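Local atomic coordinates of putative endonuclease/exonuclease/phosphatase family protein (Bacteroides vulgatus ATCC 8482, PDB entry 3G6S), a protein that probably acts as a nuclease or phosphoesterase of the DNase I-like endonuclease/exonuclease/phosphatase family, cleaving phosphoester bonds. Residues W120-D125 / K159-E164; M133-H138 / L152-K157; L39-M44 / D86-L91; D54-L59 / P80-K85. One frame throughout, in Å; residues are numbered along the deposited sequence.

Followed from the N terminus, the four contacts form two nested pairs set in series, and none cross. Interaction 3 opens at residues 39-44; inside its loop, interaction 4 brings strand 81-84 back against helix 49-58, and residues 86-91 then close the outer loop. Interaction 1 opens next, at strand 117-125, and encloses interaction 2, in which strand 131-138 meets helix 144-161; the C-terminal end of that helix closes interaction 1. The pairs illustrate a layered sandwich: interaction 4 fixes a helix to one sheet, interactions 1 and 2 fix another helix to the second sheet, and interaction 3 joins the two sheets to each other.

Interaction 1. Residues W120-D125 / K159-E164; sequences WAKFKD and KEIVGE
W120 opens the strand segment by offering one face of its indole to I161, at the C-terminal end of helix 144-161. CG1 of I161 stands 4.1 Å from the centroid of the W120 six-membered ring and only 13° off the ring normal, a CH-pi contact made over the face. The second branch of the same isoleucine works nearer the rim: I161 CG2 lies 4.0 Å from W120 CZ3. The indole is aimed there by its first torsion, which sets CG between the backbone N and the carbonyl carbon (chi1 63°), and M133 and V135 of the next strand also touch it. A121 turns its methyl to the other side of the sheet and pairs through its backbone with A134. This is the alternation of a beta strand put to use in a layered alpha/beta sandwich of the DNase I-like type: odd and even residues serve different layers, here helix and opposing sheet. K122 faces the helix again. Its chain is extended throughout, beginning with CG anti to N (chi1 180°), and it passes I161 loosely, CD to CG2 4.4 Å. At its end K122 NZ donates to a water 3.1 Å away, and that water donates to I161 O at 2.9 Å. The bridge thus supplies a hydrogen for a carbonyl at the C-terminal end of the helix, two residues before G163 leaves helical geometry with positive phi. F123 returns to the inner layer, where its ring meets Y83 edge-to-face.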
# COMPACT_ATOMS: atom_id res chain seq x y z
N TRP A 120 -2.93 -6.19 7.48
CA TRP A 120 -3.95 -5.26 7.96
C TRP A 120 -3.76 -4.89 9.41
O TRP A 120 -3.03 -5.55 10.14
CB TRP A 120 -5.36 -5.86 7.80
CG TRP A 120 -5.59 -7.10 8.61
CD1 TRP A 120 -5.40 -8.38 8.21
CD2 TRP A 120 -6.02 -7.17 9.99
NE1 TRP A 120 -5.69 -9.25 9.24
CE2 TRP A 120 -6.07 -8.53 10.34
CE3 TRP A 120 -6.37 -6.21 10.95
CZ2 TRP A 120 -6.45 -8.97 11.62
CZ3 TRP A 120 -6.75 -6.64 12.23
CH2 TRP A 120 -6.79 -8.02 12.54
N ALA A 121 -4.46 -3.85 9.83
CA ALA A 121 -4.38 -3.39 11.21
C ALA A 121 -5.58 -2.54 11.57
O ALA A 121 -5.98 -1.65 10.81
CB ALA A 121 -3.11 -2.60 11.41
N LYS A 122 -6.15 -2.82 12.73
CA LYS A 122 -7.29 -2.07 13.23
C LYS A 122 -6.67 -0.97 14.11
O LYS A 122 -6.12 -1.23 15.18
CB LYS A 122 -8.16 -3.02 14.04
CG LYS A 122 -9.41 -2.43 14.67
CD LYS A 122 -10.19 -3.53 15.38
CE LYS A 122 -11.34 -2.95 16.18
NZ LYS A 122 -11.98 -3.98 17.04
N PHE A 123 -6.76 0.27 13.63
CA PHE A 123 -6.19 1.43 14.32
C PHE A 123 -7.16 2.20 15.18
O PHE A 123 -8.37 1.99 15.11
CB PHE A 123 -5.62 2.42 13.30
CG PHE A 123 -4.30 2.02 12.72
CD1 PHE A 123 -3.16 2.00 13.51
CD2 PHE A 123 -4.19 1.71 11.37
CE1 PHE A 123 -1.92 1.68 12.96
CE2 PHE A 123 -2.94 1.40 10.81
CZ PHE A 123 -1.80 1.38 11.62
N LYS A 124 -6.62 3.10 15.98
CA LYS A 124 -7.44 3.95 16.83
C LYS A 124 -6.70 5.25 16.94
O LYS A 124 -5.51 5.27 17.23
CB LYS A 124 -7.64 3.37 18.23
CG LYS A 124 -8.57 4.25 19.07
CD LYS A 124 -8.06 4.48 20.49
CE LYS A 124 -8.24 3.26 21.38
NZ LYS A 124 -7.75 3.50 22.76
N ASP A 125 -7.40 6.34 16.69
CA ASP A 125 -6.78 7.65 16.79
C ASP A 125 -6.72 7.97 18.27
O ASP A 125 -7.74 8.24 18.90
CB ASP A 125 -7.64 8.69 16.06
CG ASP A 125 -6.96 10.04 15.98
OD1 ASP A 125 -6.53 10.42 14.86
OD2 ASP A 125 -6.84 10.72 17.02
N LYS A 159 -15.01 -6.58 6.18
CA LYS A 159 -16.31 -6.69 6.82
C LYS A 159 -16.23 -7.55 8.07
O LYS A 159 -17.00 -7.37 9.01
CB LYS A 159 -17.35 -7.28 5.87
CG LYS A 159 -17.54 -6.48 4.59
CD LYS A 159 -18.85 -6.82 3.89
CE LYS A 159 -18.91 -8.26 3.42
NZ LYS A 159 -20.19 -8.50 2.68
N GLU A 160 -15.28 -8.49 8.07
CA GLU A 160 -15.10 -9.38 9.20
C GLU A 160 -14.49 -8.66 10.40
O GLU A 160 -15.00 -8.76 11.51
CB GLU A 160 -14.19 -10.54 8.80
CG GLU A 160 -13.90 -11.55 9.91
CD GLU A 160 -12.82 -12.55 9.52
OE1 GLU A 160 -12.91 -13.12 8.40
OE2 GLU A 160 -11.89 -12.77 10.33
N ILE A 161 -13.41 -7.93 10.15
CA ILE A 161 -12.70 -7.22 11.21
C ILE A 161 -13.30 -5.91 11.68
O ILE A 161 -13.49 -5.71 12.88
CB ILE A 161 -11.24 -6.93 10.80
CG1 ILE A 161 -10.41 -8.21 10.85
CG2 ILE A 161 -10.63 -5.90 11.74
CD1 ILE A 161 -10.74 -9.21 9.76
N VAL A 162 -13.58 -5.00 10.76
CA VAL A 162 -14.10 -3.70 11.16
C VAL A 162 -15.55 -3.44 10.73
O VAL A 162 -16.10 -2.38 11.02
CB VAL A 162 -13.17 -2.55 10.64
CG1 VAL A 162 -13.57 -2.13 9.22
CG2 VAL A 162 -13.22 -1.38 11.59
N GLY A 163 -16.15 -4.40 10.04
CA GLY A 163 -17.53 -4.23 9.62
C GLY A 163 -17.75 -3.07 8.67
O GLY A 163 -17.16 -3.03 7.59
N GLU A 164 -18.60 -2.13 9.07
CA GLU A 164 -18.91 -0.97 8.24
C GLU A 164 -18.18 0.30 8.67
O GLU A 164 -18.52 1.41 8.24
CB GLU A 164 -20.41 -0.72 8.24
CG GLU A 164 -21.04 -0.81 9.61
CD GLU A 164 -22.52 -0.45 9.59
OE1 GLU A 164 -23.25 -0.98 8.72
OE2 GLU A 164 -22.95 0.35 10.46
O HOH W 1 -13.96 -5.98 15.73

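Interaction 2. Residues M133-H138 / L152-K157; sequences MAVNTH and LLIIRK
I154 and T137 meet tip to tip, the delta methyl CD1 of the isoleucine 3.8 Å from CG2 of the threonine, and this is the closest approach between strand 133-138 and helix 152-157. The other branch of I154 serves the neighbouring inward-facing residue: CG2 slides alongside V135 CG1 at 4.1 Å, the two side chains running in opposite directions. I154 can span two strand positions because its branches diverge, CG2 anti to the backbone N and CG1 anti to the carbonyl carbon (chi1 -69°), with CD1 extending the latter. T137 presents carbon rather than oxygen to the helix; its OG1 is turned to the carbonyl oxygen of I117 on strand 117-125, which satisfies the buried hydroxyl. V135, T137 and M133 are the alternate residues of one strand face, and the helix packed on them is the connection of a beta-alpha-beta crossover: strand 131-138, helix 144-161 and strand 167-172, the two strands parallel neighbours in the sheet. The local helix and strand axes run nearly antiparallel, at 161°, and approach to 10.7 Å, a spacing filled by single side-chain layers from each partner. Packing is slacker toward the C-terminal end of the helix segment. Of that segment M133, a selenomethionine in this crystal, meets only the backbone, its CE 4.3 Å from K157 O, while it also packs on W120 and I161. K157 starts toward the strand, yet its aliphatic chain is coiled by successive bends. Its end leads away from the strand, and the side chain packs on F96, in a partly exposed position.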
# COMPACT_ATOMS: atom_id res chain seq x y z
N MSE A 133 -9.69 0.94 9.83
CA MSE A 133 -8.82 -0.14 9.44
C MSE A 133 -7.98 0.18 8.23
O MSE A 133 -8.40 0.92 7.34
CB MSE A 133 -9.64 -1.39 9.18
CG MSE A 133 -8.81 -2.58 8.77
SE MSE A 133 -9.95 -4.04 8.30
CE MSE A 133 -8.78 -5.47 8.84
N ALA A 134 -6.78 -0.37 8.22
CA ALA A 134 -5.87 -0.18 7.12
C ALA A 134 -5.48 -1.55 6.60
O ALA A 134 -5.16 -2.46 7.38
CB ALA A 134 -4.63 0.57 7.59
N VAL A 135 -5.51 -1.69 5.28
CA VAL A 135 -5.13 -2.94 4.64
C VAL A 135 -4.17 -2.58 3.52
O VAL A 135 -4.48 -1.72 2.69
CB VAL A 135 -6.36 -3.69 4.07
CG1 VAL A 135 -5.91 -5.00 3.41
CG2 VAL A 135 -7.34 -4.01 5.19
N ASN A 136 -3.01 -3.22 3.51
CA ASN A 136 -1.98 -2.98 2.52
C ASN A 136 -1.66 -4.30 1.84
O ASN A 136 -1.43 -5.31 2.50
CB ASN A 136 -0.72 -2.46 3.19
CG ASN A 136 0.33 -2.06 2.19
OD1 ASN A 136 0.05 -1.30 1.26
ND2 ASN A 136 1.55 -2.57 2.37
N THR A 137 -1.63 -4.30 0.51
CA THR A 137 -1.37 -5.54 -0.18
C THR A 137 -0.55 -5.38 -1.47
O THR A 137 -0.25 -4.26 -1.87
CB THR A 137 -2.72 -6.23 -0.49
OG1 THR A 137 -2.50 -7.48 -1.14
CG2 THR A 137 -3.58 -5.33 -1.37
N HIS A 138 -0.18 -6.50 -2.08
CA HIS A 138 0.59 -6.54 -3.34
C HIS A 138 0.04 -7.68 -4.19
O HIS A 138 0.25 -8.85 -3.86
CB HIS A 138 2.08 -6.80 -3.07
CG HIS A 138 2.96 -6.51 -4.25
ND1 HIS A 138 2.45 -6.22 -5.50
CD2 HIS A 138 4.31 -6.43 -4.36
CE1 HIS A 138 3.46 -5.97 -6.33
NE2 HIS A 138 4.59 -6.09 -5.66
N LEU A 152 -11.92 -9.91 -3.69
CA LEU A 152 -13.09 -10.36 -2.95
C LEU A 152 -12.68 -10.79 -1.54
O LEU A 152 -13.40 -10.55 -0.58
CB LEU A 152 -13.76 -11.53 -3.68
CG LEU A 152 -14.41 -11.14 -5.01
CD1 LEU A 152 -14.45 -12.32 -5.97
CD2 LEU A 152 -15.79 -10.61 -4.73
N LEU A 153 -11.51 -11.41 -1.43
CA LEU A 153 -11.01 -11.86 -0.14
C LEU A 153 -10.79 -10.68 0.80
O LEU A 153 -11.17 -10.74 1.97
CB LEU A 153 -9.71 -12.64 -0.34
CG LEU A 153 -8.87 -12.99 0.90
CD1 LEU A 153 -9.68 -13.85 1.85
CD2 LEU A 153 -7.62 -13.71 0.45
N ILE A 154 -10.20 -9.62 0.29
CA ILE A 154 -9.95 -8.43 1.09
C ILE A 154 -11.26 -7.84 1.59
O ILE A 154 -11.39 -7.50 2.77
CB ILE A 154 -9.15 -7.38 0.29
CG1 ILE A 154 -7.73 -7.90 0.06
CG2 ILE A 154 -9.12 -6.03 1.02
CD1 ILE A 154 -6.91 -7.09 -0.92
N ILE A 155 -12.24 -7.72 0.70
CA ILE A 155 -13.53 -7.18 1.10
C ILE A 155 -14.12 -7.99 2.25
O ILE A 155 -14.58 -7.42 3.24
CB ILE A 155 -14.54 -7.17 -0.08
CG1 ILE A 155 -14.09 -6.16 -1.15
CG2 ILE A 155 -15.93 -6.79 0.43
CD1 ILE A 155 -15.09 -5.94 -2.26
N ARG A 156 -14.09 -9.31 2.14
CA ARG A 156 -14.62 -10.16 3.21
C ARG A 156 -13.89 -10.00 4.54
O ARG A 156 -14.48 -10.20 5.60
CB ARG A 156 -14.58 -11.64 2.79
CG ARG A 156 -15.43 -11.97 1.58
CD ARG A 156 -15.77 -13.45 1.58
NE ARG A 156 -14.58 -14.29 1.54
CZ ARG A 156 -13.87 -14.54 0.44
NH1 ARG A 156 -14.24 -14.02 -0.72
NH2 ARG A 156 -12.80 -15.33 0.50
N LYS A 157 -12.61 -9.64 4.48
CA LYS A 157 -11.81 -9.46 5.69
C LYS A 157 -12.08 -8.09 6.31
O LYS A 157 -11.99 -7.94 7.53
CB LYS A 157 -10.32 -9.58 5.37
CG LYS A 157 -9.96 -10.90 4.68
CD LYS A 157 -10.10 -12.11 5.60
CE LYS A 157 -9.03 -12.11 6.69
NZ LYS A 157 -9.02 -13.36 7.48

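Interaction 3. Residues L39-M44 / D86-L91; sequences LDIVGM and DKYEVL
D40 and Y88 bury the most surface here, and they meet at about a right angle, with the carboxylate and phenol planes turned 79° apart. The aspartate comes in at the ring's edge: D40 CB lies near the ring plane, 3.7 Å from Y88 CE2. The hydroxyl therefore arrives beside the carboxylate carbon, Y88 OH to D40 CG 3.1 Å, where the angles are poor for hydrogen bonding to either oxygen. The two carboxylate oxygens of D40 have separate polar partners. OD1 takes a salt bridge from K87 NZ at 2.9 Å, met on the syn side but 28° out of the carboxylate plane, while OD2 accepts a bond from the backbone N of R5. Beyond CG the K87 chain is extended, which carries its ammonium out to D40, whereas its CB lies over one face of the Y88 ring, 3.4 Å above the plane and displaced toward the ring's rim. I41 adds an apolar element, with CG1 4.2 Å from Y88 CE2 and CD1 over a face of the same ring. Replacing D40 with an alanine would probably leave the ammonium of K87 and the amide of R5 each without this acceptor and open a gap at the edge of the Y88 ring. Strand 41-45 belongs to one sheet of the DNase I-like sandwich and strand 88-97 to the other, so the tyrosine bridges the layers. V4 of strand 2-10 touches both D40 and Y88; strand 117-125 adds F123 and D125 beside the ring, and strand 81-84 flanks I41 with Y83 before the chain passes to the second sheet.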
# COMPACT_ATOMS: atom_id res chain seq x y z
N LEU A 39 3.84 11.85 6.50
CA LEU A 39 2.92 10.75 6.28
C LEU A 39 2.48 10.17 7.63
O LEU A 39 3.30 9.93 8.50
CB LEU A 39 3.62 9.69 5.42
CG LEU A 39 3.42 9.83 3.91
CD1 LEU A 39 3.42 11.29 3.49
CD2 LEU A 39 4.50 9.05 3.19
N ASP A 40 1.17 9.97 7.80
CA ASP A 40 0.63 9.42 9.04
C ASP A 40 0.63 7.90 8.98
O ASP A 40 0.98 7.23 9.95
CB ASP A 40 -0.80 9.90 9.27
CG ASP A 40 -0.88 11.34 9.73
OD1 ASP A 40 -0.17 11.71 10.69
OD2 ASP A 40 -1.69 12.10 9.14
N ILE A 41 0.20 7.37 7.85
CA ILE A 41 0.13 5.92 7.65
C ILE A 41 0.60 5.60 6.24
O ILE A 41 0.16 6.23 5.27
CB ILE A 41 -1.30 5.40 7.85
CG1 ILE A 41 -1.70 5.61 9.30
CG2 ILE A 41 -1.37 3.93 7.49
CD1 ILE A 41 -3.15 5.27 9.57
N VAL A 42 1.50 4.63 6.13
CA VAL A 42 2.04 4.25 4.84
C VAL A 42 2.01 2.74 4.62
O VAL A 42 2.47 1.98 5.47
CB VAL A 42 3.52 4.69 4.71
CG1 VAL A 42 4.00 4.48 3.28
CG2 VAL A 42 3.68 6.13 5.12
N GLY A 43 1.47 2.31 3.50
CA GLY A 43 1.45 0.90 3.17
C GLY A 43 2.48 0.77 2.07
O GLY A 43 2.31 1.39 1.01
N MSE A 44 3.54 0.01 2.29
CA MSE A 44 4.58 -0.14 1.27
C MSE A 44 4.66 -1.55 0.73
O MSE A 44 4.35 -2.51 1.43
CB MSE A 44 5.93 0.25 1.87
CG MSE A 44 5.97 1.65 2.44
SE MSE A 44 7.59 2.05 3.45
CE MSE A 44 8.41 3.30 2.25
N ASP A 86 3.00 7.92 18.15
CA ASP A 86 2.31 8.86 19.02
C ASP A 86 0.91 9.26 18.57
O ASP A 86 0.11 9.74 19.37
CB ASP A 86 3.17 10.12 19.22
CG ASP A 86 3.54 10.79 17.91
OD1 ASP A 86 4.26 10.18 17.08
OD2 ASP A 86 3.11 11.95 17.70
N LYS A 87 0.59 9.06 17.29
CA LYS A 87 -0.73 9.42 16.79
C LYS A 87 -1.75 8.30 16.82
O LYS A 87 -2.91 8.52 17.17
CB LYS A 87 -0.65 9.95 15.36
CG LYS A 87 -0.35 11.42 15.23
CD LYS A 87 -0.96 11.90 13.92
CE LYS A 87 -0.65 13.34 13.62
NZ LYS A 87 -1.36 13.74 12.37
N TYR A 88 -1.33 7.09 16.44
CA TYR A 88 -2.25 5.96 16.39
C TYR A 88 -1.83 4.75 17.21
O TYR A 88 -0.64 4.45 17.34
CB TYR A 88 -2.42 5.52 14.94
CG TYR A 88 -2.60 6.68 14.00
CD1 TYR A 88 -3.84 7.32 13.87
CD2 TYR A 88 -1.52 7.20 13.29
CE1 TYR A 88 -3.99 8.43 13.06
CE2 TYR A 88 -1.65 8.32 12.48
CZ TYR A 88 -2.89 8.93 12.37
OH TYR A 88 -3.02 10.06 11.59
N GLU A 89 -2.82 4.05 17.75
CA GLU A 89 -2.57 2.85 18.53
C GLU A 89 -3.10 1.66 17.73
O GLU A 89 -4.14 1.76 17.10
CB GLU A 89 -3.28 2.92 19.87
CG GLU A 89 -2.94 1.77 20.80
CD GLU A 89 -4.03 1.54 21.82
OE1 GLU A 89 -4.50 2.53 22.42
OE2 GLU A 89 -4.41 0.36 22.04
N VAL A 90 -2.37 0.55 17.77
CA VAL A 90 -2.79 -0.64 17.04
C VAL A 90 -3.60 -1.55 17.95
O VAL A 90 -3.05 -2.14 18.89
CB VAL A 90 -1.57 -1.43 16.53
CG1 VAL A 90 -2.03 -2.74 15.93
CG2 VAL A 90 -0.83 -0.60 15.50
N LEU A 91 -4.90 -1.67 17.70
CA LEU A 91 -5.74 -2.53 18.52
C LEU A 91 -5.50 -3.99 18.15
O LEU A 91 -5.49 -4.87 19.01
CB LEU A 91 -7.22 -2.18 18.33
CG LEU A 91 -7.62 -0.79 18.81
CD1 LEU A 91 -9.07 -0.54 18.45
CD2 LEU A 91 -7.40 -0.68 20.31

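Interaction 4. Residues D54-L59 / P80-K85; sequences DLRAGL and PLFYRK
Apolar packing dominates, and F82 is the residue on which L55, L59 and R56 converge from helix 49-58 and its end. L55 CB touches the far end of the ring, 3.6 Å from F82 CZ, and L59 CD1 comes to the side nearer the strand, 4.1 Å from F82 CD2. Both leucines approach obliquely, and their side chains cross that of the phenylalanine at about a right angle. With CG anti to its carbonyl carbon (chi1 -78°), F82 projects its ring off strand 81-84 toward the helix, where F52 also meets it with the ring planes at about 55°. The arginine contributes aliphatic carbon alone: R56 CG sits at the ring edge, 4.1 Å from F82 CE2. Among charged groups there is no pairing across the contact; R56 NH2 and K85 NZ, like in charge, stay 6.0 Å apart, and R56 has a long, weak ion pair with D63. Backbone bonding stays within the helix, where L59 N donates to L55 O at 2.7 Å, tying together two of the residues that receive the ring. An alanine in place of F82 would probably open a gap between L55 and L59 and loosen the helix on its sheet. Lacking polar links between the segments, this joint of helix layer to beta sheet depends on shape and the exclusion of water, with the arginine's charge on the solvent-exposed side.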
# COMPACT_ATOMS: atom_id res chain seq x y z
N ASP A 54 15.79 -0.99 7.82
CA ASP A 54 16.30 0.34 7.54
C ASP A 54 15.20 1.37 7.74
O ASP A 54 15.45 2.47 8.23
CB ASP A 54 16.82 0.46 6.10
CG ASP A 54 18.03 -0.40 5.85
OD1 ASP A 54 18.80 -0.65 6.82
OD2 ASP A 54 18.23 -0.82 4.69
N LEU A 55 13.97 1.02 7.36
CA LEU A 55 12.85 1.94 7.52
C LEU A 55 12.65 2.25 9.00
O LEU A 55 12.49 3.41 9.37
CB LEU A 55 11.55 1.35 6.93
CG LEU A 55 11.19 1.60 5.46
CD1 LEU A 55 11.77 2.92 4.96
CD2 LEU A 55 11.70 0.46 4.61
N ARG A 56 12.65 1.21 9.83
CA ARG A 56 12.47 1.41 11.26
C ARG A 56 13.56 2.33 11.80
O ARG A 56 13.31 3.19 12.65
CB ARG A 56 12.48 0.07 11.99
CG ARG A 56 11.31 -0.84 11.65
CD ARG A 56 11.33 -2.15 12.43
NE ARG A 56 11.57 -1.94 13.85
CZ ARG A 56 10.82 -1.18 14.64
NH1 ARG A 56 9.77 -0.54 14.15
NH2 ARG A 56 11.14 -1.04 15.92
N ALA A 57 14.79 2.16 11.31
CA ALA A 57 15.90 2.98 11.77
C ALA A 57 15.80 4.42 11.29
O ALA A 57 16.12 5.35 12.02
CB ALA A 57 17.21 2.37 11.31
N GLY A 58 15.34 4.59 10.05
CA GLY A 58 15.21 5.92 9.49
C GLY A 58 13.94 6.64 9.88
O GLY A 58 13.86 7.87 9.77
N LEU A 59 12.94 5.90 10.35
CA LEU A 59 11.68 6.51 10.76
C LEU A 59 11.44 6.19 12.24
O LEU A 59 10.51 5.45 12.59
CB LEU A 59 10.52 5.96 9.91
CG LEU A 59 10.65 6.02 8.38
CD1 LEU A 59 9.50 5.24 7.75
CD2 LEU A 59 10.65 7.45 7.89
N PRO A 80 4.31 -4.22 4.52
CA PRO A 80 4.11 -3.52 5.79
C PRO A 80 3.37 -2.20 5.81
O PRO A 80 3.18 -1.55 4.78
CB PRO A 80 5.54 -3.35 6.30
CG PRO A 80 6.26 -2.96 5.02
CD PRO A 80 5.63 -3.88 3.96
N LEU A 81 2.94 -1.84 7.01
CA LEU A 81 2.24 -0.60 7.29
C LEU A 81 3.03 0.16 8.35
O LEU A 81 3.33 -0.36 9.42
CB LEU A 81 0.84 -0.90 7.84
CG LEU A 81 -0.24 -1.20 6.80
CD1 LEU A 81 -1.44 -1.83 7.48
CD2 LEU A 81 -0.63 0.09 6.07
N PHE A 82 3.41 1.40 8.03
CA PHE A 82 4.13 2.22 8.99
C PHE A 82 3.21 3.34 9.45
O PHE A 82 2.49 3.92 8.64
CB PHE A 82 5.41 2.80 8.38
CG PHE A 82 6.53 1.80 8.30
CD1 PHE A 82 6.50 0.78 7.36
CD2 PHE A 82 7.60 1.86 9.19
CE1 PHE A 82 7.52 -0.18 7.31
CE2 PHE A 82 8.63 0.90 9.15
CZ PHE A 82 8.58 -0.12 8.21
N TYR A 83 3.22 3.62 10.74
CA TYR A 83 2.36 4.65 11.30
C TYR A 83 3.05 5.43 12.41
O TYR A 83 4.05 4.98 12.99
CB TYR A 83 1.10 4.01 11.86
CG TYR A 83 1.38 3.01 12.95
CD1 TYR A 83 1.77 1.69 12.65
CD2 TYR A 83 1.27 3.37 14.30
CE1 TYR A 83 2.04 0.78 13.67
CE2 TYR A 83 1.53 2.46 15.31
CZ TYR A 83 1.91 1.17 15.00
OH TYR A 83 2.16 0.28 16.02
N ARG A 84 2.51 6.61 12.71
CA ARG A 84 3.03 7.46 13.78
C ARG A 84 2.72 6.83 15.15
O ARG A 84 1.56 6.73 15.53
CB ARG A 84 2.38 8.85 13.71
CG ARG A 84 2.76 9.64 12.48
CD ARG A 84 4.22 10.05 12.54
NE ARG A 84 4.48 10.88 13.71
CZ ARG A 84 3.94 12.08 13.90
NH1 ARG A 84 3.12 12.58 12.99
NH2 ARG A 84 4.22 12.76 15.00
N LYS A 85 3.76 6.42 15.87
CA LYS A 85 3.60 5.78 17.19
C LYS A 85 2.75 6.62 18.14
O LYS A 85 1.90 6.09 18.85
CB LYS A 85 4.97 5.57 17.84
CG LYS A 85 6.02 5.01 16.90
CD LYS A 85 7.42 5.03 17.51
CE LYS A 85 7.62 3.90 18.51
NZ LYS A 85 9.05 3.77 18.91